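Local coordinates for protein YgiW (PDB 1NNX), which is a periplasmic protein of the bacterial OB-fold family whose function is unknown, though the fold suggests a binding role, at residues Thr41-Ile46 against Thr83-Gly88. Residues are numbered along the deposited sequence; the frame is centred on the assembly and turned at random.
Sequences TLRGNI and TVEIQG
Arg43 and Glu85 face each other in a non-hydrogen-bonded pair of the antiparallel ladder joining Thr41-Ile46 to Thr83-Gly88, and in the conformers described their side chains form a salt bridge. The arginine grips side-on: NE lies 2.9 Å from Glu85 OE1 on the anti side of the carboxylate, tilted 22° from its plane, and NH2, at 3.3 Å and more bent, meets the same oxygen from above that plane. Both nitrogens approach from the same face of the carboxylate, while OE1 stays in the guanidinium plane; the two planes are 52° apart. Glu85 CG stands anti to the backbone N (chi1 179°), which brings it 3.4 Å from Thr41 CG2, so the methyl lies against the glutamate stem. Thr41 OG1 rests beside Gln87 CG.

On the other face Leu42 CB meets Ile86 CG1 at 3.9 Å and their CD1 atoms touch; both side chains touch Phe57 of strand 54-59. Paired backbone bonds link Leu42 with Ile86 and Gly44 with Val84, whose N reaches Gly44 O at 2.8 Å. Near the ladder's end a water bridges Asn45 OD1 and Thr83 OG1.

This pairing of the first and fourth strands closes the curled sheet of the OB fold. Its chemistry is two-sided: an apolar inner face, and an outer face whose opposite charges probably offset each other near solvent.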
ATOM      1  N   THR A  41       5.945  -0.127   4.130  1.00 13.35           N
ATOM      2  CA  THR A  41       6.170  -1.148   3.164  1.00 12.17           C
ATOM      3  C   THR A  41       5.255  -2.296   3.591  1.00 14.59           C
ATOM      4  O   THR A  41       5.227  -2.697   4.768  1.00 13.02           O
ATOM      5  CB  THR A  41       7.629  -1.665   3.164  1.00 14.27           C
ATOM      6  OG1 THR A  41       8.556  -0.593   2.895  1.00 17.95           O
ATOM      7  CG2 THR A  41       7.771  -2.789   2.179  1.00 17.09           C
ATOM      8  N   LEU A  42       4.461  -2.839   2.683  1.00 11.85           N
ATOM      9  CA  LEU A  42       3.555  -3.963   2.926  1.00 10.68           C
ATOM     10  C   LEU A  42       3.782  -5.044   1.893  1.00 12.34           C
ATOM     11  O   LEU A  42       4.255  -4.754   0.753  1.00 12.89           O
ATOM     12  CB  LEU A  42       2.074  -3.486   2.832  1.00 13.32           C
ATOM     13  CG  LEU A  42       1.737  -2.311   3.738  1.00 15.99           C
ATOM     14  CD1 LEU A  42       0.306  -1.834   3.316  1.00 26.82           C
ATOM     15  CD2 LEU A  42       1.802  -2.648   5.155  1.00 24.85           C
ATOM     16  N   ARG A  43       3.437  -6.277   2.223  1.00 11.65           N
ATOM     17  CA  ARG A  43       3.533  -7.346   1.281  1.00 10.49           C
ATOM     18  C   ARG A  43       2.238  -8.118   1.275  1.00 14.07           C
ATOM     19  O   ARG A  43       1.662  -8.384   2.344  1.00 16.38           O
ATOM     20  CB  ARG A  43       4.704  -8.298   1.605  1.00 13.45           C
ATOM     21  CG  ARG A  43       6.026  -7.705   1.179  0.80 14.04           C
ATOM     22  CD  ARG A  43       7.205  -8.713   1.458  0.80 15.85           C
ATOM     23  NE  ARG A  43       8.443  -8.267   0.836  0.80 21.18           N
ATOM     24  CZ  ARG A  43       9.331  -9.105   0.310  0.80 24.38           C
ATOM     25  NH1 ARG A  43       9.089 -10.408   0.332  0.80 28.56           N
ATOM     26  NH2 ARG A  43      10.467  -8.652  -0.191  0.80 29.55           N
ATOM     27  N   GLY A  44       1.728  -8.446   0.090  1.00 12.24           N
ATOM     28  CA  GLY A  44       0.471  -9.145   0.038  1.00 13.03           C
ATOM     29  C   GLY A  44       0.020  -9.242  -1.383  1.00 12.36           C
ATOM     30  O   GLY A  44       0.829  -9.389  -2.289  1.00 14.24           O
ATOM     31  N   ASN A  45      -1.276  -9.225  -1.549  1.00 12.44           N
ATOM     32  CA  ASN A  45      -1.865  -9.386  -2.870  1.00 13.84           C
ATOM     33  C   ASN A  45      -2.890  -8.317  -3.185  1.00 12.94           C
ATOM     34  O   ASN A  45      -3.683  -7.883  -2.300  1.00 13.52           O
ATOM     35  CB  ASN A  45      -2.551 -10.763  -2.915  1.00 14.27           C
ATOM     36  CG  ASN A  45      -1.540 -11.928  -2.638  1.00 17.13           C
ATOM     37  OD1 ASN A  45      -1.279 -12.227  -1.490  1.00 27.88           O
ATOM     38  ND2 ASN A  45      -0.961 -12.480  -3.641  1.00 23.54           N
ATOM     39  N   ILE A  46      -2.876  -7.878  -4.447  1.00 12.59           N
ATOM     40  CA  ILE A  46      -3.903  -6.934  -4.931  1.00 14.10           C
ATOM     41  C   ILE A  46      -5.044  -7.880  -5.400  1.00 13.54           C
ATOM     42  O   ILE A  46      -4.835  -8.682  -6.338  1.00 13.71           O
ATOM     43  CB  ILE A  46      -3.394  -6.102  -6.108  1.00 14.45           C
ATOM     44  CG1 ILE A  46      -2.309  -5.080  -5.614  0.75 18.87           C
ATOM     45  CG2 ILE A  46      -4.538  -5.126  -6.559  1.00 15.27           C
ATOM     46  CD1 ILE A  46      -2.716  -3.974  -4.650  0.75 20.74           C
ATOM     47  N   THR A  83       2.382 -12.318  -5.327  1.00 17.07           N
ATOM     48  CA  THR A  83       2.716 -11.605  -4.101  1.00 16.78           C
ATOM     49  C   THR A  83       3.437 -10.366  -4.569  1.00 14.78           C
ATOM     50  O   THR A  83       4.322 -10.393  -5.452  1.00 15.45           O
ATOM     51  CB  THR A  83       3.670 -12.382  -3.214  1.00 18.77           C
ATOM     52  OG1 THR A  83       3.059 -13.621  -2.868  1.00 24.42           O
ATOM     53  CG2 THR A  83       4.033 -11.532  -1.969  1.00 19.04           C
ATOM     54  N   VAL A  84       3.049  -9.237  -3.996  1.00 12.59           N
ATOM     55  CA  VAL A  84       3.701  -7.958  -4.336  1.00 13.38           C
ATOM     56  C   VAL A  84       4.129  -7.194  -3.115  1.00 12.08           C
ATOM     57  O   VAL A  84       3.589  -7.405  -1.971  1.00 12.83           O
ATOM     58  CB  VAL A  84       2.773  -6.965  -5.155  1.00 15.16           C
ATOM     59  CG1 VAL A  84       2.455  -7.574  -6.528  1.00 18.17           C
ATOM     60  CG2 VAL A  84       1.513  -6.636  -4.376  1.00 15.68           C
ATOM     61  N   GLU A  85       5.156  -6.396  -3.292  1.00 11.86           N
ATOM     62  CA  GLU A  85       5.585  -5.537  -2.237  1.00 12.81           C
ATOM     63  C   GLU A  85       5.191  -4.083  -2.651  1.00 12.26           C
ATOM     64  O   GLU A  85       5.512  -3.638  -3.776  1.00 14.28           O
ATOM     65  CB  GLU A  85       7.073  -5.541  -1.860  0.80 13.17           C
ATOM     66  CG  GLU A  85       7.507  -4.576  -0.735  0.80 14.98           C
ATOM     67  CD  GLU A  85       8.999  -4.651  -0.460  0.80 28.18           C
ATOM     68  OE1 GLU A  85       9.385  -5.582   0.279  0.80 27.35           O
ATOM     69  OE2 GLU A  85       9.744  -3.801  -1.010  0.80 31.52           O
ATOM     70  N   ILE A  86       4.536  -3.333  -1.785  1.00 11.91           N
ATOM     71  CA  ILE A  86       4.200  -1.946  -2.056  1.00 11.04           C
ATOM     72  C   ILE A  86       4.841  -1.054  -1.027  1.00 13.18           C
ATOM     73  O   ILE A  86       5.033  -1.460   0.128  1.00 12.85           O
ATOM     74  CB  ILE A  86       2.683  -1.664  -2.094  1.00 11.69           C
ATOM     75  CG1 ILE A  86       1.982  -2.076  -0.770  1.00 15.82           C
ATOM     76  CG2 ILE A  86       2.063  -2.411  -3.325  1.00 17.08           C
ATOM     77  CD1 ILE A  86       0.483  -1.787  -0.728  1.00 18.97           C
ATOM     78  N   GLN A  87       5.249   0.132  -1.444  1.00 11.84           N
ATOM     79  CA  GLN A  87       5.819   1.139  -0.571  1.00 13.00           C
ATOM     80  C   GLN A  87       5.071   2.428  -0.843  1.00 13.61           C
ATOM     81  O   GLN A  87       4.802   2.755  -2.017  1.00 13.35           O
ATOM     82  CB  GLN A  87       7.325   1.342  -0.807  1.00 15.52           C
ATOM     83  CG  GLN A  87       8.126   0.062  -0.582  1.00 19.40           C
ATOM     84  CD  GLN A  87       9.643   0.258  -0.660  1.00 28.41           C
ATOM     85  OE1 GLN A  87      10.392  -0.716  -0.822  1.00 36.93           O
ATOM     86  NE2 GLN A  87      10.093   1.481  -0.533  1.00 34.39           N
ATOM     87  N   GLY A  88       4.749   3.170   0.199  1.00 11.52           N
ATOM     88  CA  GLY A  88       4.047   4.437   0.037  1.00 11.24           C
ATOM     89  C   GLY A  88       3.684   4.996   1.376  1.00 13.54           C
ATOM     90  O   GLY A  88       4.212   4.542   2.400  1.00 14.78           O
TER
HETATM   91  O   HOH W   1       1.001 -13.366  -0.631  1.00 41.37           O